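Local atomic coordinates of Rio2 kinase (Chaetomium thermophilum, PDB entry 4GYI), a protein that probably acts as an ATP-dependent RIO-type serine/threonine protein kinase in ribosome biogenesis, binding ADP with magnesium and carrying an aspartyl phosphate. Residues Y154-K162 and F324-A335; R220-H228 and T306-D316. All coordinates share one frame; numbering follows the deposited sequence.

Along the chain interaction 2 is nested inside interaction 1: 154-162 comes first, then 220-228, 306-316 and 324-335. Their centres lie about 22 Å apart and their nearest atoms about 8 Å, so they do not touch. Helix 149-172 nevertheless connects them, since its first half carries interaction 1 while Leu170, nearer its end, is touched by Leu226 and Leu315 of interaction 2. Interaction 1 lays helix 326-341 across this helix, on which Ala159 has its side chain about 9 Å from ADP. Interaction 2 ties the loop leading to the last modelled helix, 326-341, onto the end of helix 207-223, away from the ligand sites. The C-terminal region is thus anchored at two places on the kinase fold.

Interaction 1: residues Y154-K162 and F324-A335. With EDO (1,2-ethanediol), chain D; EDO (1,2-ethanediol), chain E.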
ATOM      1  N   TYR A 154     -13.057   1.159  -1.088  1.00 27.52           N
ATOM      2  CA  TYR A 154     -12.913   2.380  -0.300  1.00 23.22           C
ATOM      3  C   TYR A 154     -11.794   2.255   0.722  1.00 31.45           C
ATOM      4  O   TYR A 154     -11.011   3.182   0.899  1.00 30.32           O
ATOM      5  CB  TYR A 154     -14.243   2.697   0.384  1.00 30.88           C
ATOM      6  CG  TYR A 154     -14.206   3.515   1.667  1.00 32.00           C
ATOM      7  CD1 TYR A 154     -14.129   4.903   1.637  1.00 34.28           C
ATOM      8  CD2 TYR A 154     -14.337   2.896   2.906  1.00 38.92           C
ATOM      9  CE1 TYR A 154     -14.151   5.659   2.819  1.00 40.78           C
ATOM     10  CE2 TYR A 154     -14.358   3.630   4.090  1.00 41.44           C
ATOM     11  CZ  TYR A 154     -14.264   5.014   4.040  1.00 48.19           C
ATOM     12  OH  TYR A 154     -14.277   5.737   5.214  1.00 45.57           O
ATOM     13  N   LEU A 155     -11.719   1.102   1.387  1.00 29.74           N
ATOM     14  CA  LEU A 155     -10.713   0.877   2.420  1.00 20.55           C
ATOM     15  C   LEU A 155      -9.304   0.806   1.831  1.00 31.03           C
ATOM     16  O   LEU A 155      -8.339   1.260   2.448  1.00 30.56           O
ATOM     17  CB  LEU A 155     -11.027  -0.411   3.163  1.00 18.82           C
ATOM     18  CG  LEU A 155     -12.265  -0.293   4.064  1.00 36.05           C
ATOM     19  CD1 LEU A 155     -12.788  -1.670   4.468  1.00 24.96           C
ATOM     20  CD2 LEU A 155     -11.964   0.582   5.319  1.00 25.10           C
ATOM     21  N   SER A 156      -9.183   0.221   0.642  1.00 25.22           N
ATOM     22  CA  SER A 156      -7.880   0.105   0.003  1.00 28.50           C
ATOM     23  C   SER A 156      -7.426   1.462  -0.509  1.00 28.27           C
ATOM     24  O   SER A 156      -6.218   1.726  -0.567  1.00 30.90           O
ATOM     25  CB  SER A 156      -7.890  -0.926  -1.115  1.00 26.23           C
ATOM     26  OG  SER A 156      -7.882  -2.230  -0.582  1.00 24.19           O
ATOM     27  N   ARG A 157      -8.384   2.317  -0.869  1.00 25.20           N
ATOM     28  CA  ARG A 157      -8.091   3.705  -1.242  0.50 25.09           C
ATOM     29  C   ARG A 157      -7.468   4.404  -0.053  1.00 24.82           C
ATOM     30  O   ARG A 157      -6.455   5.087  -0.175  1.00 25.31           O
ATOM     31  CB  ARG A 157      -9.370   4.473  -1.609  0.50 28.24           C
ATOM     32  CG  ARG A 157      -9.637   4.640  -3.090  0.50 39.56           C
ATOM     33  CD  ARG A 157     -10.722   5.687  -3.332  0.50 43.37           C
ATOM     34  NE  ARG A 157     -10.229   7.053  -3.156  0.50 42.51           N
ATOM     35  CZ  ARG A 157     -10.646   7.892  -2.215  0.50 41.58           C
ATOM     36  NH1 ARG A 157     -11.574   7.518  -1.343  0.50 38.50           N
ATOM     37  NH2 ARG A 157     -10.138   9.117  -2.145  0.50 47.39           N
ATOM     38  N   LEU A 158      -8.105   4.236   1.107  1.00 28.70           N
ATOM     39  CA  LEU A 158      -7.630   4.884   2.329  1.00 35.48           C
ATOM     40  C   LEU A 158      -6.250   4.380   2.699  1.00 30.04           C
ATOM     41  O   LEU A 158      -5.414   5.142   3.194  1.00 32.36           O
ATOM     42  CB  LEU A 158      -8.566   4.640   3.507  1.00 33.54           C
ATOM     43  CG  LEU A 158      -9.945   5.298   3.475  1.00 40.33           C
ATOM     44  CD1 LEU A 158     -10.628   5.077   4.817  1.00 43.89           C
ATOM     45  CD2 LEU A 158      -9.836   6.765   3.177  1.00 32.10           C
ATOM     46  N   ALA A 159      -6.030   3.086   2.498  1.00 21.52           N
ATOM     47  CA  ALA A 159      -4.740   2.492   2.810  1.00 23.98           C
ATOM     48  C   ALA A 159      -3.649   3.141   1.967  1.00 24.43           C
ATOM     49  O   ALA A 159      -2.606   3.496   2.489  1.00 21.32           O
ATOM     50  CB  ALA A 159      -4.771   0.979   2.572  1.00 24.60           C
ATOM     51  N   ALA A 160      -3.901   3.304   0.667  1.00 20.82           N
ATOM     52  CA  ALA A 160      -2.917   3.883  -0.260  1.00 27.77           C
ATOM     53  C   ALA A 160      -2.660   5.358   0.048  1.00 32.09           C
ATOM     54  O   ALA A 160      -1.525   5.796   0.043  1.00 27.84           O
ATOM     55  CB  ALA A 160      -3.377   3.721  -1.731  1.00 20.46           C
ATOM     56  N   ILE A 161      -3.723   6.109   0.319  1.00 28.52           N
ATOM     57  CA  ILE A 161      -3.599   7.513   0.663  1.00 25.47           C
ATOM     58  C   ILE A 161      -2.773   7.701   1.925  1.00 33.00           C
ATOM     59  O   ILE A 161      -1.866   8.546   1.971  1.00 32.08           O
ATOM     60  CB  ILE A 161      -4.980   8.163   0.844  1.00 39.22           C
ATOM     61  CG1 ILE A 161      -5.657   8.325  -0.515  1.00 38.89           C
ATOM     62  CG2 ILE A 161      -4.854   9.536   1.514  1.00 42.84           C
ATOM     63  CD1 ILE A 161      -7.074   8.823  -0.422  1.00 36.43           C
ATOM     64  N   LYS A 162      -3.075   6.899   2.945  1.00 29.71           N
ATOM     65  CA  LYS A 162      -2.335   6.936   4.198  1.00 33.70           C
ATOM     66  C   LYS A 162      -0.857   6.618   4.012  1.00 32.45           C
ATOM     67  O   LYS A 162       0.014   7.369   4.471  1.00 32.94           O
ATOM     68  CB  LYS A 162      -2.940   5.966   5.223  1.00 30.48           C
ATOM     69  CG  LYS A 162      -2.160   5.932   6.545  1.00 41.12           C
ATOM     70  CD  LYS A 162      -3.013   5.407   7.711  1.00 47.74           C
ATOM     71  CE  LYS A 162      -2.139   4.961   8.879  1.00 49.52           C
ATOM     72  NZ  LYS A 162      -2.895   4.255   9.948  1.00 44.88           N
ATOM     73  N   PHE A 324      -8.264  13.433   5.663  1.00 78.68           N
ATOM     74  CA  PHE A 324      -8.496  12.176   6.350  1.00 75.40           C
ATOM     75  C   PHE A 324      -9.335  12.411   7.600  1.00 79.73           C
ATOM     76  O   PHE A 324      -8.812  12.848   8.626  1.00 84.06           O
ATOM     77  CB  PHE A 324      -7.154  11.564   6.742  1.00 68.74           C
ATOM     78  CG  PHE A 324      -6.999  10.139   6.328  1.00 60.09           C
ATOM     79  CD1 PHE A 324      -6.563   9.817   5.057  1.00 58.46           C
ATOM     80  CD2 PHE A 324      -7.283   9.117   7.215  1.00 56.91           C
ATOM     81  CE1 PHE A 324      -6.414   8.502   4.679  1.00 53.40           C
ATOM     82  CE2 PHE A 324      -7.143   7.801   6.845  1.00 54.52           C
ATOM     83  CZ  PHE A 324      -6.708   7.489   5.574  1.00 49.09           C
ATOM     84  N   THR A 325     -10.633  12.127   7.519  1.00 78.11           N
ATOM     85  CA  THR A 325     -11.509  12.303   8.672  1.00 72.23           C
ATOM     86  C   THR A 325     -11.123  11.325   9.770  1.00 68.81           C
ATOM     87  O   THR A 325     -10.448  10.320   9.517  1.00 55.42           O
ATOM     88  CB  THR A 325     -13.004  12.099   8.318  1.00 71.30           C
ATOM     89  OG1 THR A 325     -13.262  10.718   8.040  1.00 64.74           O
ATOM     90  CG2 THR A 325     -13.398  12.937   7.106  1.00 66.21           C
ATOM     91  N   LYS A 326     -11.542  11.621  10.994  1.00 79.49           N
ATOM     92  CA  LYS A 326     -11.350  10.682  12.087  1.00 87.89           C
ATOM     93  C   LYS A 326     -12.076   9.370  11.768  1.00 75.32           C
ATOM     94  O   LYS A 326     -11.610   8.292  12.127  1.00 73.24           O
ATOM     95  CB  LYS A 326     -11.844  11.277  13.407  1.00100.18           C
ATOM     96  CG  LYS A 326     -11.168  12.587  13.778  1.00113.69           C
ATOM     97  CD  LYS A 326     -11.707  13.148  15.086  1.00124.31           C
ATOM     98  CE  LYS A 326     -11.059  14.485  15.429  1.00132.28           C
ATOM     99  NZ  LYS A 326     -11.309  15.524  14.388  1.00131.87           N
ATOM    100  N   LYS A 327     -13.207   9.472  11.075  1.00 60.87           N
ATOM    101  CA  LYS A 327     -13.965   8.295  10.678  1.00 62.28           C
ATOM    102  C   LYS A 327     -13.176   7.431   9.688  1.00 54.55           C
ATOM    103  O   LYS A 327     -13.141   6.204   9.810  1.00 53.42           O
ATOM    104  CB  LYS A 327     -15.326   8.680  10.085  1.00 59.60           C
ATOM    105  CG  LYS A 327     -16.096   7.486   9.543  1.00 63.43           C
ATOM    106  CD  LYS A 327     -17.484   7.848   9.077  1.00 71.02           C
ATOM    107  CE  LYS A 327     -18.213   6.633   8.515  1.00 77.09           C
ATOM    108  NZ  LYS A 327     -17.621   6.163   7.224  1.00 77.99           N
ATOM    109  N   MET A 328     -12.551   8.076   8.710  1.00 45.25           N
ATOM    110  CA  MET A 328     -11.703   7.368   7.757  1.00 34.49           C
ATOM    111  C   MET A 328     -10.576   6.612   8.455  1.00 39.18           C
ATOM    112  O   MET A 328     -10.306   5.460   8.128  1.00 36.71           O
ATOM    113  CB  MET A 328     -11.139   8.331   6.722  1.00 41.07           C
ATOM    114  CG  MET A 328     -12.203   8.940   5.804  1.00 41.22           C
ATOM    115  SD  MET A 328     -11.511  10.184   4.696  1.00 61.53           S
ATOM    116  CE  MET A 328     -12.912  10.449   3.600  1.00 55.51           C
ATOM    117  N   ALA A 329      -9.941   7.252   9.434  1.00 40.44           N
ATOM    118  CA  ALA A 329      -8.873   6.613  10.198  1.00 41.44           C
ATOM    119  C   ALA A 329      -9.359   5.401  10.991  1.00 45.23           C
ATOM    120  O   ALA A 329      -8.671   4.374  11.057  1.00 51.04           O
ATOM    121  CB  ALA A 329      -8.174   7.624  11.134  1.00 39.88           C
ATOM    122  N   LYS A 330     -10.540   5.515  11.591  1.00 39.86           N
ATOM    123  CA  LYS A 330     -11.068   4.412  12.389  1.00 48.73           C
ATOM    124  C   LYS A 330     -11.461   3.272  11.476  1.00 36.38           C
ATOM    125  O   LYS A 330     -11.241   2.105  11.800  1.00 51.19           O
ATOM    126  CB  LYS A 330     -12.280   4.851  13.222  1.00 60.76           C
ATOM    127  CG  LYS A 330     -12.027   6.027  14.164  1.00 77.45           C
ATOM    128  CD  LYS A 330     -11.244   5.636  15.417  1.00 93.49           C
ATOM    129  CE  LYS A 330     -11.234   6.781  16.440  1.00100.11           C
ATOM    130  NZ  LYS A 330     -10.623   6.401  17.750  1.00105.89           N
ATOM    131  N   ASP A 331     -12.060   3.617  10.338  1.00 41.25           N
ATOM    132  CA  ASP A 331     -12.440   2.622   9.336  1.00 41.45           C
ATOM    133  C   ASP A 331     -11.211   1.830   8.899  1.00 38.97           C
ATOM    134  O   ASP A 331     -11.204   0.600   8.958  1.00 33.08           O
ATOM    135  CB  ASP A 331     -13.108   3.285   8.130  1.00 42.77           C
ATOM    136  CG  ASP A 331     -14.565   3.655   8.392  1.00 55.18           C
ATOM    137  OD1 ASP A 331     -15.110   3.200   9.407  1.00 66.23           O
ATOM    138  OD2 ASP A 331     -15.175   4.385   7.580  1.00 56.14           O
ATOM    139  N   LEU A 332     -10.169   2.546   8.486  1.00 34.84           N
ATOM    140  CA  LEU A 332      -8.938   1.911   8.039  1.00 36.95           C
ATOM    141  C   LEU A 332      -8.280   1.078   9.137  1.00 37.53           C
ATOM    142  O   LEU A 332      -7.977  -0.090   8.913  1.00 34.71           O
ATOM    143  CB  LEU A 332      -7.941   2.939   7.513  1.00 33.79           C
ATOM    144  CG  LEU A 332      -6.659   2.352   6.899  1.00 37.02           C
ATOM    145  CD1 LEU A 332      -6.977   1.375   5.727  1.00 22.24           C
ATOM    146  CD2 LEU A 332      -5.765   3.479   6.443  1.00 33.36           C
ATOM    147  N   GLU A 333      -8.061   1.655  10.319  1.00 39.81           N
ATOM    148  CA  GLU A 333      -7.432   0.886  11.397  1.00 40.31           C
ATOM    149  C   GLU A 333      -8.226  -0.368  11.760  1.00 37.37           C
ATOM    150  O   GLU A 333      -7.648  -1.423  12.021  1.00 41.30           O
ATOM    151  CB  GLU A 333      -7.136   1.738  12.641  1.00 45.69           C
ATOM    152  CG  GLU A 333      -6.306   1.001  13.691  1.00 73.97           C
ATOM    153  CD  GLU A 333      -5.099   0.246  13.104  1.00 93.95           C
ATOM    154  OE1 GLU A 333      -4.232   0.881  12.458  1.00100.15           O
ATOM    155  OE2 GLU A 333      -5.014  -0.991  13.294  1.00 93.80           O
ATOM    156  N   ALA A 334      -9.550  -0.275  11.742  1.00 37.71           N
ATOM    157  CA  ALA A 334     -10.337  -1.462  12.028  1.00 35.72           C
ATOM    158  C   ALA A 334     -10.089  -2.534  10.967  1.00 32.79           C
ATOM    159  O   ALA A 334      -9.865  -3.698  11.293  1.00 39.22           O
ATOM    160  CB  ALA A 334     -11.820  -1.123  12.140  1.00 42.63           C
ATOM    161  N   ALA A 335     -10.092  -2.140   9.698  1.00 31.90           N
ATOM    162  CA  ALA A 335      -9.887  -3.108   8.620  1.00 28.14           C
ATOM    163  C   ALA A 335      -8.503  -3.713   8.719  1.00 32.92           C
ATOM    164  O   ALA A 335      -8.322  -4.923   8.545  1.00 40.63           O
ATOM    165  CB  ALA A 335     -10.070  -2.456   7.256  1.00 24.90           C
TER
HETATM  166  C1  EDO D 403      -9.972  -4.206  -2.853  1.00 40.01           C
HETATM  167  O1  EDO D 403      -9.028  -4.249  -1.779  1.00 35.21           O
HETATM  168  C2  EDO D 403      -9.218  -4.298  -4.168  1.00 36.45           C
HETATM  169  O2  EDO D 403      -8.171  -3.344  -4.137  1.00 34.37           O
HETATM  170  C1  EDO E 404      -8.454   8.729  -6.171  1.00 70.02           C
HETATM  171  O1  EDO E 404      -9.194   8.338  -5.000  1.00 78.41           O
HETATM  172  C2  EDO E 404      -7.104   9.317  -5.776  1.00 60.76           C
HETATM  173  O2  EDO E 404      -6.682   8.793  -4.507  1.00 66.11           O
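Leu332 is a knob in the hole formed by Leu155, Leu158, Ala159 and Lys162. Its chi1 of -175°, CG anti to the backbone N, carries CG toward helix 149-172; branching from there, CD1 reaches Ala159 CB at 3.9 Å and CD2 lies 3.6 Å from the Lys162 CD methylene. Beside it Leu158 crosses Met328 at about a right angle, Leu158 CD1 to Met328 CB 3.8 Å. Phe324 uses its ring edge, with Ile161 CG2 3.7 Å from CE1 and Leu158 O also near the ring plane. The segments 154-162 and 326-335 cross at -103°, their axes 9.5 Å apart at closest. Helix 149-172, later in the chain than strand 121-127 with ADP-binding Lys125, takes the place of helix C of the protein kinase fold, and helix 326-341 lies across it. Among polar contacts, Tyr154 OH donates to the anti lone pair of Asp331 OD2 (2.9 Å), ring and carboxylate turned 74° apart. The syn lone pair of that oxygen receives Lys327 NZ at 3.0 Å, so two donors grip it and probably stabilise its charge. Thr325, N-cap of helix 326-341, accepts through OG1 from Met328 N (2.8 Å) in a capping box. Lys162 NZ is hydrogen-bonded to Met262 O, beyond salt-bridge range of Glu333 OE1, a buried oxygen with no partner in the model.

Interaction 2: residues R220-H228 and T306-D316; sequences RLAKHGLIH and TVGKDGAKRLD
The His224 ring has Ala312 CB over one face and Arg220 O at its edge. Its ND1 donates to Lys313 O at 2.8 Å; the acceptor is met on a lone pair in its carbonyl plane, but lies 30° out of the ring plane. Phe175 adds an edge-to-face ring contact. The second flat group, the Arg314 guanidinium, has Val307 CG2 3.4 Å above one face, offset toward the rim, and the Asp316 carboxylate at its edge. That grip is side-on, Arg314 NE to Asp316 OD1 at 3.2 Å and Arg314 NH2 to Asp316 OD2 at 2.9 Å, both on syn lone pairs. Backbone adds a straighter link: Leu315 N donates to His224 O (2.8 Å, 150° at the hydrogen). The bond forms where helix 207-223 ends in a Schellman motif, marked by the bonds Gly225 N to Ala222 O and Leu226 N to Leu221 O, with Gly225 at phi 87° as its C-prime residue. Past the helix end, Leu226 CD1 meets Leu315 CB at 3.6 Å, the two side chains crossing at about a right angle. At the outer end Lys223 NZ makes a weak salt bridge to Asp310 OD2 (3.3 Å). The ND1 bond implies a proton on that nitrogen, and Asp316 together with Asp266, a second salt-bridge partner, probably stabilises the positive charge of Arg314.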
ATOM      1  N   ARG A 220      14.093   6.477  16.394  1.00 39.69           N
ATOM      2  CA  ARG A 220      13.995   7.688  15.578  1.00 36.33           C
ATOM      3  C   ARG A 220      12.556   7.933  15.137  1.00 37.28           C
ATOM      4  O   ARG A 220      12.068   9.066  15.207  1.00 43.64           O
ATOM      5  CB  ARG A 220      14.929   7.653  14.362  1.00 38.10           C
ATOM      6  CG  ARG A 220      14.915   8.962  13.581  1.00 38.67           C
ATOM      7  CD  ARG A 220      15.928   8.998  12.433  1.00 38.26           C
ATOM      8  NE  ARG A 220      15.806  10.260  11.703  1.00 51.25           N
ATOM      9  CZ  ARG A 220      16.127  10.447  10.422  1.00 58.47           C
ATOM     10  NH1 ARG A 220      16.618   9.454   9.675  1.00 39.55           N
ATOM     11  NH2 ARG A 220      15.955  11.649   9.884  1.00 63.54           N
ATOM     12  N   LEU A 221      11.877   6.878  14.680  1.00 31.33           N
ATOM     13  CA  LEU A 221      10.460   6.985  14.338  1.00 26.10           C
ATOM     14  C   LEU A 221       9.653   7.533  15.522  1.00 34.91           C
ATOM     15  O   LEU A 221       8.853   8.454  15.360  1.00 39.64           O
ATOM     16  CB  LEU A 221       9.898   5.636  13.894  1.00 31.90           C
ATOM     17  CG  LEU A 221      10.146   5.147  12.463  1.00 35.71           C
ATOM     18  CD1 LEU A 221       9.673   3.718  12.336  1.00 44.70           C
ATOM     19  CD2 LEU A 221       9.420   6.014  11.434  1.00 30.08           C
ATOM     20  N   ALA A 222       9.882   6.982  16.711  1.00 41.26           N
ATOM     21  CA  ALA A 222       9.103   7.351  17.896  1.00 40.41           C
ATOM     22  C   ALA A 222       9.325   8.815  18.275  1.00 45.76           C
ATOM     23  O   ALA A 222       8.389   9.507  18.670  1.00 40.48           O
ATOM     24  CB  ALA A 222       9.443   6.441  19.062  1.00 41.30           C
ATOM     25  N   LYS A 223      10.566   9.276  18.140  1.00 49.56           N
ATOM     26  CA  LYS A 223      10.897  10.680  18.359  1.00 58.25           C
ATOM     27  C   LYS A 223      10.122  11.600  17.415  1.00 53.84           C
ATOM     28  O   LYS A 223       9.869  12.755  17.747  1.00 54.27           O
ATOM     29  CB  LYS A 223      12.411  10.911  18.254  1.00 64.34           C
ATOM     30  CG  LYS A 223      12.826  12.103  17.399  1.00 70.49           C
ATOM     31  CD  LYS A 223      14.221  12.571  17.749  1.00 72.97           C
ATOM     32  CE  LYS A 223      14.251  13.130  19.163  1.00 85.94           C
ATOM     33  NZ  LYS A 223      15.635  13.373  19.658  1.00 91.19           N
ATOM     34  N   HIS A 224       9.717  11.081  16.258  1.00 48.75           N
ATOM     35  CA  HIS A 224       8.892  11.856  15.324  1.00 47.36           C
ATOM     36  C   HIS A 224       7.401  11.521  15.425  1.00 48.61           C
ATOM     37  O   HIS A 224       6.623  11.864  14.537  1.00 48.89           O
ATOM     38  CB  HIS A 224       9.387  11.714  13.880  1.00 33.93           C
ATOM     39  CG  HIS A 224      10.673  12.434  13.611  1.00 51.34           C
ATOM     40  ND1 HIS A 224      10.718  13.671  13.003  1.00 57.22           N
ATOM     41  CD2 HIS A 224      11.956  12.107  13.895  1.00 53.46           C
ATOM     42  CE1 HIS A 224      11.975  14.068  12.913  1.00 57.91           C
ATOM     43  NE2 HIS A 224      12.746  13.136  13.446  1.00 58.34           N
ATOM     44  N   GLY A 225       7.007  10.865  16.514  1.00 42.57           N
ATOM     45  CA  GLY A 225       5.597  10.608  16.776  1.00 42.37           C
ATOM     46  C   GLY A 225       5.011   9.341  16.163  1.00 47.57           C
ATOM     47  O   GLY A 225       3.799   9.126  16.205  1.00 52.63           O
ATOM     48  N   LEU A 226       5.861   8.483  15.617  1.00 40.19           N
ATOM     49  CA  LEU A 226       5.373   7.314  14.886  1.00 39.99           C
ATOM     50  C   LEU A 226       5.804   5.957  15.445  1.00 50.19           C
ATOM     51  O   LEU A 226       6.893   5.807  16.028  1.00 48.78           O
ATOM     52  CB  LEU A 226       5.792   7.398  13.427  1.00 35.29           C
ATOM     53  CG  LEU A 226       5.115   8.512  12.634  1.00 43.96           C
ATOM     54  CD1 LEU A 226       5.782   8.656  11.292  1.00 45.96           C
ATOM     55  CD2 LEU A 226       3.631   8.213  12.471  1.00 43.81           C
ATOM     56  N   ILE A 227       4.924   4.977  15.246  1.00 31.29           N
ATOM     57  CA  ILE A 227       5.221   3.582  15.484  1.00 30.88           C
ATOM     58  C   ILE A 227       4.821   2.835  14.217  1.00 38.52           C
ATOM     59  O   ILE A 227       3.678   2.952  13.749  1.00 33.04           O
ATOM     60  CB  ILE A 227       4.391   3.047  16.637  1.00 30.91           C
ATOM     61  CG1 ILE A 227       4.819   3.707  17.945  1.00 32.43           C
ATOM     62  CG2 ILE A 227       4.501   1.533  16.725  1.00 27.51           C
ATOM     63  CD1 ILE A 227       3.851   3.448  19.053  1.00 37.72           C
ATOM     64  N   HIS A 228       5.758   2.078  13.661  1.00 35.88           N
ATOM     65  CA  HIS A 228       5.568   1.437  12.359  1.00 37.67           C
ATOM     66  C   HIS A 228       4.407   0.449  12.392  1.00 31.72           C
ATOM     67  O   HIS A 228       3.510   0.523  11.555  1.00 31.41           O
ATOM     68  CB  HIS A 228       6.862   0.758  11.904  1.00 30.45           C
ATOM     69  CG  HIS A 228       6.779   0.136  10.543  1.00 32.20           C
ATOM     70  ND1 HIS A 228       6.179  -1.086  10.321  1.00 34.22           N
ATOM     71  CD2 HIS A 228       7.257   0.544   9.344  1.00 25.84           C
ATOM     72  CE1 HIS A 228       6.270  -1.391   9.038  1.00 33.31           C
ATOM     73  NE2 HIS A 228       6.924  -0.423   8.422  1.00 25.56           N
ATOM     74  N   THR A 306      10.635  11.286  24.467  1.00 60.33           N
ATOM     75  CA  THR A 306      11.493  11.867  23.442  1.00 65.80           C
ATOM     76  C   THR A 306      10.723  12.531  22.295  1.00 69.80           C
ATOM     77  O   THR A 306      11.317  13.149  21.410  1.00 77.18           O
ATOM     78  CB  THR A 306      12.434  10.789  22.883  1.00 71.54           C
ATOM     79  OG1 THR A 306      12.805   9.905  23.947  1.00 68.28           O
ATOM     80  CG2 THR A 306      13.689  11.415  22.292  1.00 79.63           C
ATOM     81  N   VAL A 307       9.403  12.410  22.306  1.00 63.92           N
ATOM     82  CA  VAL A 307       8.600  13.003  21.244  1.00 61.99           C
ATOM     83  C   VAL A 307       7.985  14.326  21.690  1.00 76.16           C
ATOM     84  O   VAL A 307       7.483  14.436  22.812  1.00 88.44           O
ATOM     85  CB  VAL A 307       7.508  12.013  20.753  1.00 63.43           C
ATOM     86  CG1 VAL A 307       7.198  11.001  21.812  1.00 63.91           C
ATOM     87  CG2 VAL A 307       6.239  12.736  20.318  1.00 58.71           C
ATOM     88  N   GLY A 308       8.099  15.358  20.860  1.00 78.48           N
ATOM     89  CA  GLY A 308       9.060  15.417  19.775  1.00 66.65           C
ATOM     90  C   GLY A 308      10.106  16.414  20.263  1.00 68.66           C
ATOM     91  O   GLY A 308      10.052  17.612  19.966  1.00 61.65           O
ATOM     92  N   LYS A 309      11.042  15.916  21.061  1.00 63.19           N
ATOM     93  CA  LYS A 309      12.060  16.760  21.654  1.00 74.89           C
ATOM     94  C   LYS A 309      13.105  17.161  20.616  1.00 76.88           C
ATOM     95  O   LYS A 309      13.242  16.499  19.579  1.00 65.21           O
ATOM     96  CB  LYS A 309      12.708  16.044  22.839  1.00 84.38           C
ATOM     97  CG  LYS A 309      11.714  15.643  23.927  1.00 87.56           C
ATOM     98  CD  LYS A 309      10.845  16.818  24.359  1.00 89.31           C
ATOM     99  CE  LYS A 309       9.889  16.420  25.474  1.00 85.44           C
ATOM    100  NZ  LYS A 309       8.931  17.509  25.792  1.00 83.24           N
ATOM    101  N   ASP A 310      13.836  18.241  20.910  1.00 81.75           N
ATOM    102  CA  ASP A 310      14.777  18.863  19.967  1.00 79.62           C
ATOM    103  C   ASP A 310      14.040  19.351  18.720  1.00 74.09           C
ATOM    104  O   ASP A 310      12.923  19.853  18.812  1.00 81.27           O
ATOM    105  CB  ASP A 310      15.927  17.917  19.598  1.00 76.90           C
ATOM    106  CG  ASP A 310      16.434  17.119  20.792  1.00 83.62           C
ATOM    107  OD1 ASP A 310      16.108  17.489  21.945  1.00 85.64           O
ATOM    108  OD2 ASP A 310      17.160  16.123  20.574  1.00 80.06           O
ATOM    109  N   GLY A 311      14.650  19.197  17.552  1.00 68.62           N
ATOM    110  CA  GLY A 311      14.027  19.679  16.329  1.00 70.25           C
ATOM    111  C   GLY A 311      12.833  18.862  15.866  1.00 78.23           C
ATOM    112  O   GLY A 311      12.113  19.278  14.954  1.00 80.14           O
ATOM    113  N   ALA A 312      12.613  17.721  16.523  1.00 75.33           N
ATOM    114  CA  ALA A 312      11.722  16.656  16.034  1.00 68.33           C
ATOM    115  C   ALA A 312      10.336  17.073  15.557  1.00 64.08           C
ATOM    116  O   ALA A 312       9.441  17.359  16.351  1.00 75.40           O
ATOM    117  CB  ALA A 312      11.607  15.537  17.062  1.00 71.74           C
ATOM    118  N   LYS A 313      10.176  17.084  14.243  1.00 53.82           N
ATOM    119  CA  LYS A 313       8.892  17.352  13.631  1.00 59.09           C
ATOM    120  C   LYS A 313       7.961  16.157  13.851  1.00 65.79           C
ATOM    121  O   LYS A 313       8.363  15.010  13.672  1.00 73.11           O
ATOM    122  CB  LYS A 313       9.080  17.609  12.136  1.00 53.54           C
ATOM    123  CG  LYS A 313       7.858  18.185  11.463  1.00 69.08           C
ATOM    124  CD  LYS A 313       8.035  18.333   9.962  1.00 74.32           C
ATOM    125  CE  LYS A 313       6.847  19.077   9.349  1.00 79.47           C
ATOM    126  NZ  LYS A 313       5.532  18.643   9.928  1.00 73.02           N
ATOM    127  N   ARG A 314       6.721  16.426  14.250  1.00 60.50           N
ATOM    128  CA  ARG A 314       5.751  15.363  14.494  1.00 54.40           C
ATOM    129  C   ARG A 314       5.167  14.893  13.175  1.00 58.81           C
ATOM    130  O   ARG A 314       4.307  15.563  12.600  1.00 63.83           O
ATOM    131  CB  ARG A 314       4.617  15.869  15.390  1.00 55.04           C
ATOM    132  CG  ARG A 314       5.036  16.265  16.794  1.00 66.24           C
ATOM    133  CD  ARG A 314       5.206  15.047  17.694  1.00 73.94           C
ATOM    134  NE  ARG A 314       3.977  14.259  17.798  1.00 75.77           N
ATOM    135  CZ  ARG A 314       3.120  14.317  18.816  1.00 76.73           C
ATOM    136  NH1 ARG A 314       3.350  15.125  19.848  1.00 74.56           N
ATOM    137  NH2 ARG A 314       2.032  13.553  18.806  1.00 71.66           N
ATOM    138  N   LEU A 315       5.622  13.736  12.699  1.00 51.40           N
ATOM    139  CA  LEU A 315       5.197  13.230  11.395  1.00 45.97           C
ATOM    140  C   LEU A 315       3.809  12.616  11.436  1.00 55.87           C
ATOM    141  O   LEU A 315       3.190  12.397  10.393  1.00 58.16           O
ATOM    142  CB  LEU A 315       6.199  12.207  10.865  1.00 39.56           C
ATOM    143  CG  LEU A 315       7.600  12.800  10.728  1.00 46.52           C
ATOM    144  CD1 LEU A 315       8.514  11.900   9.917  1.00 41.27           C
ATOM    145  CD2 LEU A 315       7.473  14.161  10.077  1.00 46.82           C
ATOM    146  N   ASP A 316       3.317  12.358  12.645  1.00 54.28           N
ATOM    147  CA  ASP A 316       2.021  11.711  12.822  1.00 61.19           C
ATOM    148  C   ASP A 316       0.855  12.661  12.573  1.00 77.13           C
ATOM    149  O   ASP A 316      -0.283  12.384  12.955  1.00 77.07           O
ATOM    150  CB  ASP A 316       1.918  11.091  14.216  1.00 58.63           C
ATOM    151  CG  ASP A 316       2.328  12.053  15.317  1.00 65.02           C
ATOM    152  OD1 ASP A 316       3.085  13.004  15.020  1.00 70.32           O
ATOM    153  OD2 ASP A 316       1.900  11.852  16.476  1.00 51.82           O
TER